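Local coordinates for flap endonuclease 1 (Desulfurococcus amylolyticus, PDB 3ORY), which probably cuts branched DNA such as 5' flaps in a structure-specific way, as flap endonucleases do in replication and repair, at residues 188-191 with 197-200; 37-42 with 173-178; 224-229 with 238-243. All coordinates share one frame; numbering follows the deposited sequence.

Contact 1: residues 188-191 with 197-200; sequences YDSL and KLVR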
loop_
_atom_site.group_PDB
_atom_site.type_symbol
_atom_site.label_atom_id
_atom_site.label_comp_id
_atom_site.label_asym_id
_atom_site.label_seq_id
_atom_site.Cartn_x
_atom_site.Cartn_y
_atom_site.Cartn_z
ATOM N N TYR A 188 -1.084 -4.151 -6.484
ATOM C CA TYR A 188 -2.066 -4.154 -7.549
ATOM C C TYR A 188 -3.257 -5.044 -7.211
ATOM O O TYR A 188 -4.119 -5.298 -8.066
ATOM C CB TYR A 188 -1.369 -4.620 -8.837
ATOM C CG TYR A 188 -0.349 -3.617 -9.339
ATOM C CD1 TYR A 188 -0.628 -2.778 -10.421
ATOM C CD2 TYR A 188 0.895 -3.492 -8.713
ATOM C CE1 TYR A 188 0.322 -1.837 -10.867
ATOM C CE2 TYR A 188 1.832 -2.577 -9.151
ATOM C CZ TYR A 188 1.548 -1.756 -10.224
ATOM O OH TYR A 188 2.507 -0.851 -10.622
ATOM N N ASP A 189 -3.291 -5.521 -5.965
ATOM C CA ASP A 189 -4.303 -6.489 -5.511
ATOM C C ASP A 189 -5.721 -6.024 -5.782
ATOM O O ASP A 189 -6.565 -6.829 -6.148
ATOM C CB ASP A 189 -4.166 -6.759 -4.002
ATOM C CG ASP A 189 -2.790 -7.299 -3.603
ATOM O OD1 ASP A 189 -1.788 -7.061 -4.312
ATOM O OD2 ASP A 189 -2.709 -7.962 -2.542
ATOM N N SER A 190 -5.985 -4.733 -5.573
ATOM C CA SER A 190 -7.325 -4.189 -5.758
ATOM C C SER A 190 -7.839 -4.321 -7.208
ATOM O O SER A 190 -9.036 -4.505 -7.414
ATOM C CB SER A 190 -7.449 -2.750 -5.219
ATOM O OG SER A 190 -6.754 -1.809 -6.021
ATOM N N LEU A 191 -6.937 -4.254 -8.188
ATOM C CA LEU A 191 -7.274 -4.501 -9.598
ATOM C C LEU A 191 -7.685 -5.948 -9.822
ATOM O O LEU A 191 -8.663 -6.216 -10.524
ATOM C CB LEU A 191 -6.103 -4.144 -10.517
ATOM C CG LEU A 191 -5.744 -2.652 -10.561
ATOM C CD1 LEU A 191 -4.457 -2.424 -11.345
ATOM C CD2 LEU A 191 -6.890 -1.833 -11.170
ATOM N N LYS A 197 -10.475 1.416 -10.820
ATOM C CA LYS A 197 -9.397 2.402 -10.826
ATOM C C LYS A 197 -8.496 2.238 -9.618
ATOM O O LYS A 197 -8.975 2.191 -8.480
ATOM C CB LYS A 197 -9.964 3.832 -10.828
ATOM C CG LYS A 197 -10.656 4.266 -12.117
ATOM C CD LYS A 197 -10.969 5.760 -12.087
ATOM C CE LYS A 197 -11.328 6.268 -13.471
ATOM N NZ LYS A 197 -12.515 5.552 -13.987
ATOM N N LEU A 198 -7.194 2.166 -9.877
ATOM C CA LEU A 198 -6.183 2.152 -8.822
ATOM C C LEU A 198 -5.283 3.381 -8.936
ATOM O O LEU A 198 -4.757 3.680 -10.018
ATOM C CB LEU A 198 -5.325 0.878 -8.899
ATOM C CG LEU A 198 -4.043 0.831 -8.049
ATOM C CD1 LEU A 198 -4.326 0.788 -6.529
ATOM C CD2 LEU A 198 -3.178 -0.358 -8.448
ATOM N N VAL A 199 -5.098 4.086 -7.825
ATOM C CA VAL A 199 -4.087 5.138 -7.767
ATOM C C VAL A 199 -2.887 4.634 -6.969
ATOM O O VAL A 199 -3.040 4.154 -5.837
ATOM C CB VAL A 199 -4.646 6.466 -7.182
ATOM C CG1 VAL A 199 -3.518 7.470 -6.929
ATOM C CG2 VAL A 199 -5.705 7.067 -8.130
ATOM N N ARG A 200 -1.703 4.717 -7.569
ATOM C CA ARG A 200 -0.468 4.351 -6.879
ATOM C C ARG A 200 0.330 5.584 -6.482
ATOM O O ARG A 200 0.151 6.657 -7.069
ATOM C CB ARG A 200 0.396 3.437 -7.749
ATOM C CG ARG A 200 -0.244 2.086 -8.054
ATOM C CD ARG A 200 0.700 1.222 -8.880
ATOM N NE ARG A 200 1.800 0.693 -8.071
ATOM C CZ ARG A 200 3.071 1.084 -8.142
ATOM N NH1 ARG A 200 3.453 2.029 -8.999
ATOM N NH2 ARG A 200 3.967 0.513 -7.349
#
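Tyr188 lays the hydroxyl end of its ring against Arg200, a contact of flat groups rather than a polar bond. The ring and guanidinium planes are nearly parallel, 12° apart. The phenol OH sits over one face of the guanidinium, 3.0 Å above its plane and displaced toward the rim. Tyr188 OH is 3.1 Å from Arg200 NE, but the angle is poor and no hydrogen bond forms. The guanidinium is held by other partners: NE bonds to Gln186 O, and NH1 makes a salt bridge to Glu222. A bend at chi3 (74°) turns NE and the guanidinium over the phenol end. Arg200 CD lies 3.4 Å from Tyr188 CZ. With an alanine here in place of Tyr188 the ring is gone, which is likely to bare this face of the guanidinium and open a gap beside Leu198.

The segments belong to a beta-alpha-beta unit of the central sheet. Strand 182-184 leads into the short helix 189-192, and the chain returns along the parallel strand 197-200. Tyr188 is the N-cap of that helix. Tyr188 O accepts a weak hydrogen bond from Leu191 N at 3.0 Å.

The apolar part centres on Leu198, which points from the strand to the helix. CG lies anti to the backbone N (chi1 168°), and the two methyls reach different partners. Leu198 CD2 meets Leu191 CD1 at 3.8 Å and Tyr188 CD1 at 4.0 Å. The leucine chains cross at about a right angle, with Leu198 CB also against Leu191 CG at 3.9 Å. The other methyl, Leu198 CD1, touches Ser190 OG at 3.6 Å. That buried hydroxyl has its polar partner in Ser183 OG on strand 182-184. Ile224, from the neighbouring strand, packs against Leu191.

Contact 2: residues 37-42 with 173-178; sequences IIVIDG and YIVKKG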
loop_
_atom_site.group_PDB
_atom_site.type_symbol
_atom_site.label_atom_id
_atom_site.label_comp_id
_atom_site.label_asym_id
_atom_site.label_seq_id
_atom_site.Cartn_x
_atom_site.Cartn_y
_atom_site.Cartn_z
ATOM N N ILE A 37 -13.185 11.037 -3.783
ATOM C CA ILE A 37 -13.080 10.128 -2.651
ATOM C C ILE A 37 -12.107 9.024 -3.031
ATOM O O ILE A 37 -12.288 8.353 -4.048
ATOM C CB ILE A 37 -14.453 9.540 -2.258
ATOM C CG1 ILE A 37 -15.437 10.671 -1.907
ATOM C CG2 ILE A 37 -14.296 8.519 -1.089
ATOM C CD1 ILE A 37 -16.903 10.238 -1.752
ATOM N N ILE A 38 -11.064 8.848 -2.226
ATOM C CA ILE A 38 -10.060 7.821 -2.491
ATOM C C ILE A 38 -10.057 6.836 -1.335
ATOM O O ILE A 38 -9.930 7.240 -0.169
ATOM C CB ILE A 38 -8.641 8.426 -2.704
ATOM C CG1 ILE A 38 -8.624 9.431 -3.862
ATOM C CG2 ILE A 38 -7.584 7.327 -2.913
ATOM C CD1 ILE A 38 -8.949 8.858 -5.210
ATOM N N VAL A 39 -10.231 5.553 -1.646
ATOM C CA VAL A 39 -10.206 4.536 -0.601
ATOM C C VAL A 39 -8.812 3.916 -0.484
ATOM O O VAL A 39 -8.328 3.245 -1.395
ATOM C CB VAL A 39 -11.367 3.503 -0.731
ATOM C CG1 VAL A 39 -11.352 2.785 -2.067
ATOM C CG2 VAL A 39 -11.356 2.512 0.435
ATOM N N ILE A 40 -8.172 4.154 0.654
ATOM C CA ILE A 40 -6.767 3.804 0.840
ATOM C C ILE A 40 -6.629 2.529 1.652
ATOM O O ILE A 40 -7.099 2.451 2.795
ATOM C CB ILE A 40 -5.997 4.953 1.551
ATOM C CG1 ILE A 40 -6.205 6.274 0.790
ATOM C CG2 ILE A 40 -4.497 4.604 1.691
ATOM C CD1 ILE A 40 -5.830 7.537 1.614
ATOM N N ASP A 41 -5.986 1.521 1.066
ATOM C CA ASP A 41 -5.774 0.294 1.802
ATOM C C ASP A 41 -4.914 0.598 3.017
ATOM O O ASP A 41 -3.834 1.189 2.899
ATOM C CB ASP A 41 -5.143 -0.788 0.941
ATOM C CG ASP A 41 -5.024 -2.093 1.677
ATOM O OD1 ASP A 41 -6.022 -2.846 1.723
ATOM O OD2 ASP A 41 -3.939 -2.355 2.237
ATOM N N GLY A 42 -5.437 0.225 4.180
ATOM C CA GLY A 42 -4.848 0.571 5.469
ATOM C C GLY A 42 -3.487 -0.067 5.714
ATOM O O GLY A 42 -2.521 0.634 5.967
ATOM N N TYR A 173 -14.271 -3.141 -4.012
ATOM C CA TYR A 173 -15.735 -3.186 -3.962
ATOM C C TYR A 173 -16.371 -1.810 -3.731
ATOM O O TYR A 173 -17.393 -1.481 -4.338
ATOM C CB TYR A 173 -16.217 -4.177 -2.898
ATOM C CG TYR A 173 -17.725 -4.372 -2.884
ATOM C CD1 TYR A 173 -18.376 -5.073 -3.913
ATOM C CD2 TYR A 173 -18.498 -3.863 -1.840
ATOM C CE1 TYR A 173 -19.772 -5.257 -3.896
ATOM C CE2 TYR A 173 -19.894 -4.040 -1.816
ATOM C CZ TYR A 173 -20.517 -4.725 -2.843
ATOM O OH TYR A 173 -21.882 -4.890 -2.800
ATOM N N ILE A 174 -15.778 -1.016 -2.842
ATOM C CA ILE A 174 -16.229 0.360 -2.626
ATOM C C ILE A 174 -16.185 1.187 -3.932
ATOM O O ILE A 174 -17.121 1.951 -4.240
ATOM C CB ILE A 174 -15.427 1.033 -1.470
ATOM C CG1 ILE A 174 -15.769 0.342 -0.138
ATOM C CG2 ILE A 174 -15.715 2.537 -1.382
ATOM C CD1 ILE A 174 -14.779 0.658 1.023
ATOM N N VAL A 175 -15.118 1.022 -4.706
ATOM C CA VAL A 175 -15.032 1.696 -6.004
ATOM C C VAL A 175 -16.083 1.151 -6.987
ATOM O O VAL A 175 -16.729 1.933 -7.686
ATOM C CB VAL A 175 -13.616 1.621 -6.620
ATOM C CG1 VAL A 175 -13.552 2.449 -7.910
ATOM C CG2 VAL A 175 -12.569 2.144 -5.632
ATOM N N LYS A 176 -16.256 -0.178 -7.020
ATOM C CA LYS A 176 -17.298 -0.825 -7.841
ATOM C C LYS A 176 -18.686 -0.253 -7.577
ATOM O O LYS A 176 -19.476 -0.055 -8.513
ATOM C CB LYS A 176 -17.361 -2.323 -7.571
ATOM C CG LYS A 176 -16.285 -3.162 -8.228
ATOM C CD LYS A 176 -16.577 -4.632 -7.927
ATOM C CE LYS A 176 -15.434 -5.540 -8.294
ATOM N NZ LYS A 176 -15.856 -6.968 -8.204
ATOM N N LYS A 177 -18.981 -0.009 -6.300
ATOM C CA LYS A 177 -20.283 0.506 -5.872
ATOM C C LYS A 177 -20.487 1.995 -6.179
ATOM O O LYS A 177 -21.567 2.527 -5.953
ATOM C CB LYS A 177 -20.490 0.260 -4.365
ATOM C CG LYS A 177 -20.592 -1.211 -3.953
ATOM C CD LYS A 177 -21.661 -1.976 -4.731
ATOM C CE LYS A 177 -23.041 -1.787 -4.123
ATOM N NZ LYS A 177 -24.092 -2.319 -5.045
ATOM N N GLY A 178 -19.450 2.661 -6.680
ATOM C CA GLY A 178 -19.507 4.110 -6.929
ATOM C C GLY A 178 -19.382 4.933 -5.658
ATOM O O GLY A 178 -19.814 6.084 -5.614
#
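Val39 is the residue of strand 37-41 that meets Ile174 and Val175 on helix 167-176. The strand runs between two parallel neighbours, its backbone bonding to Lys88 and Val90 of strand 88-93 and to Ala182 and Ala184 of strand 182-184. Ile38, just ahead of Val39, turns its side chain away from the helix.

Val39 points toward the helix. At chi1 58° CG1 sits between the backbone N and the carbonyl carbon, while CG2 lies anti to the N. The two methyls therefore part, one to each helix residue. Val39 CG1 meets Val175 CG2 at 3.8 Å, and this is the valine methyl beside the backbone N of Val175. Val39 CG2 meets Ile174 CD1, the far end of that side chain, at 3.9 Å. Both pairs of side chains meet at a slant. The nearest backbones are those of Val39 and Ile174, with CA atoms 7.6 Å apart. Only methyl groups bridge this gap, and no hydrogen bond crosses it. The buried surface is small, 121 Å² over both sides.

Ile40 does not meet the helix. Asp41 ends the strand as the N-cap of helix 42-52: its OD2 takes the backbone N of Asn44, and Glu168, at the start of helix 167-176, brings a second carboxylate close by. On the partner segment, Gly178 has positive phi (76°) and closes a Schellman motif, with Gly178 N bonded to Val175 O at 3.0 Å.

Helix 167-176 joins the parallel strands 160-162 and 182-184 and on its way covers strand 37-41. This is a beta-alpha-beta crossover, as expected of the PIN-like nuclease core of the flap endonuclease family.

Contact 3: residues 224-229 with 238-243; sequences IELDKL and ENLIDI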
loop_
_atom_site.group_PDB
_atom_site.type_symbol
_atom_site.label_atom_id
_atom_site.label_comp_id
_atom_site.label_asym_id
_atom_site.label_seq_id
_atom_site.Cartn_x
_atom_site.Cartn_y
_atom_site.Cartn_z
ATOM N N ILE A 224 -4.283 3.911 -12.713
ATOM C CA ILE A 224 -4.390 2.755 -13.594
ATOM C C ILE A 224 -5.841 2.318 -13.656
ATOM O O ILE A 224 -6.464 2.041 -12.628
ATOM C CB ILE A 224 -3.500 1.584 -13.125
ATOM C CG1 ILE A 224 -2.035 2.004 -13.116
ATOM C CG2 ILE A 224 -3.722 0.338 -14.011
ATOM C CD1 ILE A 224 -1.189 1.231 -12.132
ATOM N N GLU A 225 -6.380 2.249 -14.867
ATOM C CA GLU A 225 -7.758 1.824 -15.050
ATOM C C GLU A 225 -7.782 0.363 -15.478
ATOM O O GLU A 225 -7.042 -0.032 -16.375
ATOM C CB GLU A 225 -8.468 2.726 -16.068
ATOM C CG GLU A 225 -8.565 4.188 -15.608
ATOM C CD GLU A 225 -8.999 5.136 -16.713
ATOM O OE1 GLU A 225 -8.185 5.413 -17.626
ATOM O OE2 GLU A 225 -10.150 5.615 -16.658
ATOM N N LEU A 226 -8.633 -0.426 -14.823
ATOM C CA LEU A 226 -8.674 -1.876 -15.020
ATOM C C LEU A 226 -8.999 -2.301 -16.452
ATOM O O LEU A 226 -8.197 -2.980 -17.094
ATOM C CB LEU A 226 -9.676 -2.535 -14.068
ATOM C CG LEU A 226 -9.885 -4.052 -14.175
ATOM C CD1 LEU A 226 -8.563 -4.841 -14.002
ATOM C CD2 LEU A 226 -10.923 -4.515 -13.157
ATOM N N ASP A 227 -10.187 -1.932 -16.933
ATOM C CA ASP A 227 -10.630 -2.445 -18.233
ATOM C C ASP A 227 -9.642 -2.005 -19.340
ATOM O O ASP A 227 -9.328 -2.778 -20.241
ATOM C CB ASP A 227 -12.116 -2.107 -18.517
ATOM C CG ASP A 227 -13.117 -3.057 -17.773
ATOM O OD1 ASP A 227 -12.720 -4.101 -17.198
ATOM O OD2 ASP A 227 -14.331 -2.753 -17.754
ATOM N N LYS A 228 -9.092 -0.802 -19.204
ATOM C CA LYS A 228 -8.025 -0.293 -20.077
ATOM C C LYS A 228 -6.732 -1.126 -20.019
ATOM O O LYS A 228 -6.123 -1.440 -21.055
ATOM C CB LYS A 228 -7.715 1.140 -19.673
ATOM C CG LYS A 228 -7.300 2.061 -20.788
ATOM C CD LYS A 228 -7.385 3.492 -20.284
ATOM C CE LYS A 228 -7.068 4.505 -21.367
ATOM N NZ LYS A 228 -6.979 5.860 -20.758
ATOM N N LEU A 229 -6.306 -1.462 -18.799
ATOM C CA LEU A 229 -5.176 -2.365 -18.582
ATOM C C LEU A 229 -5.383 -3.717 -19.271
ATOM O O LEU A 229 -4.480 -4.247 -19.921
ATOM C CB LEU A 229 -4.950 -2.576 -17.075
ATOM C CG LEU A 229 -3.932 -3.633 -16.629
ATOM C CD1 LEU A 229 -2.513 -3.309 -17.143
ATOM C CD2 LEU A 229 -3.927 -3.751 -15.103
ATOM N N GLU A 238 -9.789 -12.878 -15.665
ATOM C CA GLU A 238 -9.316 -14.185 -15.163
ATOM C C GLU A 238 -7.819 -14.383 -15.426
ATOM O O GLU A 238 -7.101 -14.864 -14.550
ATOM C CB GLU A 238 -10.142 -15.352 -15.731
ATOM C CG GLU A 238 -11.516 -15.481 -15.072
ATOM C CD GLU A 238 -12.250 -16.753 -15.458
ATOM O OE1 GLU A 238 -11.594 -17.739 -15.868
ATOM O OE2 GLU A 238 -13.490 -16.766 -15.336
ATOM N N ASN A 239 -7.359 -14.005 -16.621
ATOM C CA ASN A 239 -5.925 -14.018 -16.946
ATOM C C ASN A 239 -5.126 -13.165 -15.959
ATOM O O ASN A 239 -4.076 -13.595 -15.479
ATOM C CB ASN A 239 -5.646 -13.469 -18.349
ATOM C CG ASN A 239 -6.186 -14.346 -19.488
ATOM O OD1 ASN A 239 -6.515 -15.541 -19.335
ATOM N ND2 ASN A 239 -6.270 -13.735 -20.653
ATOM N N LEU A 240 -5.616 -11.955 -15.663
ATOM C CA LEU A 240 -4.924 -11.060 -14.719
ATOM C C LEU A 240 -4.826 -11.681 -13.322
ATOM O O LEU A 240 -3.767 -11.645 -12.671
ATOM C CB LEU A 240 -5.629 -9.697 -14.625
ATOM C CG LEU A 240 -4.908 -8.640 -13.766
ATOM C CD1 LEU A 240 -3.574 -8.219 -14.430
ATOM C CD2 LEU A 240 -5.763 -7.420 -13.488
ATOM N N ILE A 241 -5.941 -12.231 -12.854
ATOM C CA ILE A 241 -5.954 -12.936 -11.576
ATOM C C ILE A 241 -4.934 -14.086 -11.598
ATOM O O ILE A 241 -4.179 -14.274 -10.644
ATOM C CB ILE A 241 -7.374 -13.444 -11.235
ATOM C CG1 ILE A 241 -8.284 -12.254 -10.911
ATOM C CG2 ILE A 241 -7.327 -14.437 -10.064
ATOM C CD1 ILE A 241 -9.794 -12.609 -10.832
ATOM N N ASP A 242 -4.899 -14.836 -12.695
ATOM C CA ASP A 242 -3.975 -15.955 -12.801
ATOM C C ASP A 242 -2.514 -15.494 -12.726
ATOM O O ASP A 242 -1.676 -16.181 -12.134
ATOM C CB ASP A 242 -4.233 -16.769 -14.078
ATOM C CG ASP A 242 -5.352 -17.806 -13.895
ATOM O OD1 ASP A 242 -5.871 -17.962 -12.772
ATOM O OD2 ASP A 242 -5.724 -18.473 -14.873
ATOM N N ILE A 243 -2.216 -14.336 -13.313
ATOM C CA ILE A 243 -0.882 -13.756 -13.188
ATOM C C ILE A 243 -0.543 -13.565 -11.708
ATOM O O ILE A 243 0.549 -13.952 -11.258
ATOM C CB ILE A 243 -0.719 -12.434 -13.982
ATOM C CG1 ILE A 243 -0.781 -12.709 -15.491
ATOM C CG2 ILE A 243 0.628 -11.774 -13.650
ATOM C CD1 ILE A 243 -0.985 -11.452 -16.339
#
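Leu226 and Leu229 on helix 226-233 pack on Leu240 of helix 237-247 in a small apolar contact between consecutive helices. It lies just past the end of strand 216-225, and its centre is about 18 Å from the centre of the chain. All three leucines are buried, yet they hide only 89 Å² between the segments.

Leu240 carries the contact from its side and points at the other helix. Its CG is anti to the backbone N (chi1 -174°), which extends the side chain across the gap. The same methyl, Leu240 CD2, serves both partners. It meets Leu226 CD1 at 3.8 Å, methyl to methyl, with the two chains at a slant to one another. Leu229 CD2 is farther from Leu240 CD2, at 4.4 Å, and adds a looser touch. Leu226 does not start out toward the partner, but its end bends nearer. The backbones stay well apart: the closest CA atoms, of Leu229 and Leu240, are 9.5 Å from each other.

Glu225 ends the strand and is the N-cap of helix 226-233. Glu225 O accepts a hydrogen bond from Leu229 N at 2.9 Å in the first turn. On the surface, Lys228 NZ makes a weak salt bridge to Glu225 OE1 at 3.4 Å. The leucine group is extended by helix 189-192: Leu191 packs on Leu226 and Leu229, and Leu192 on Leu240. Ile19 and Pro20 also touch Leu229.

The other sides of helix 237-247 face further helices. Ile243 packs on Ala264 and Leu265 of helix 261-271, and Ile241 on Phe297 and Leu298 of helix 290-298. The pair 237-247 and 261-271, joined through a glycine-rich loop, is consistent with the helix-three-turn-helix motif with which flap endonucleases hold duplex DNA.

All three contacts reach the same central sheet. Contacts 1 and 3 touch directly, with centres 10 Å apart. Strands 197-200 and 216-225 are neighbours there, and Leu198 O lies 2.7 Å from Ile224 N, a probable hydrogen bond. Packing adds to this: Tyr188 CE1 meets Ile224 CD1 at 3.6 Å. Contact 2 lies 10 Å from contact 1 between centres and does not touch it. Contact 3 is about 17 Å from contact 2, centre to centre. Strand 182-184 links contacts 1 and 2, pairing with both 197-200 and 37-41. Asp41 of contact 2, nearby Glu168 and Asp189 of contact 1 probably belong to the acidic metal site of this family.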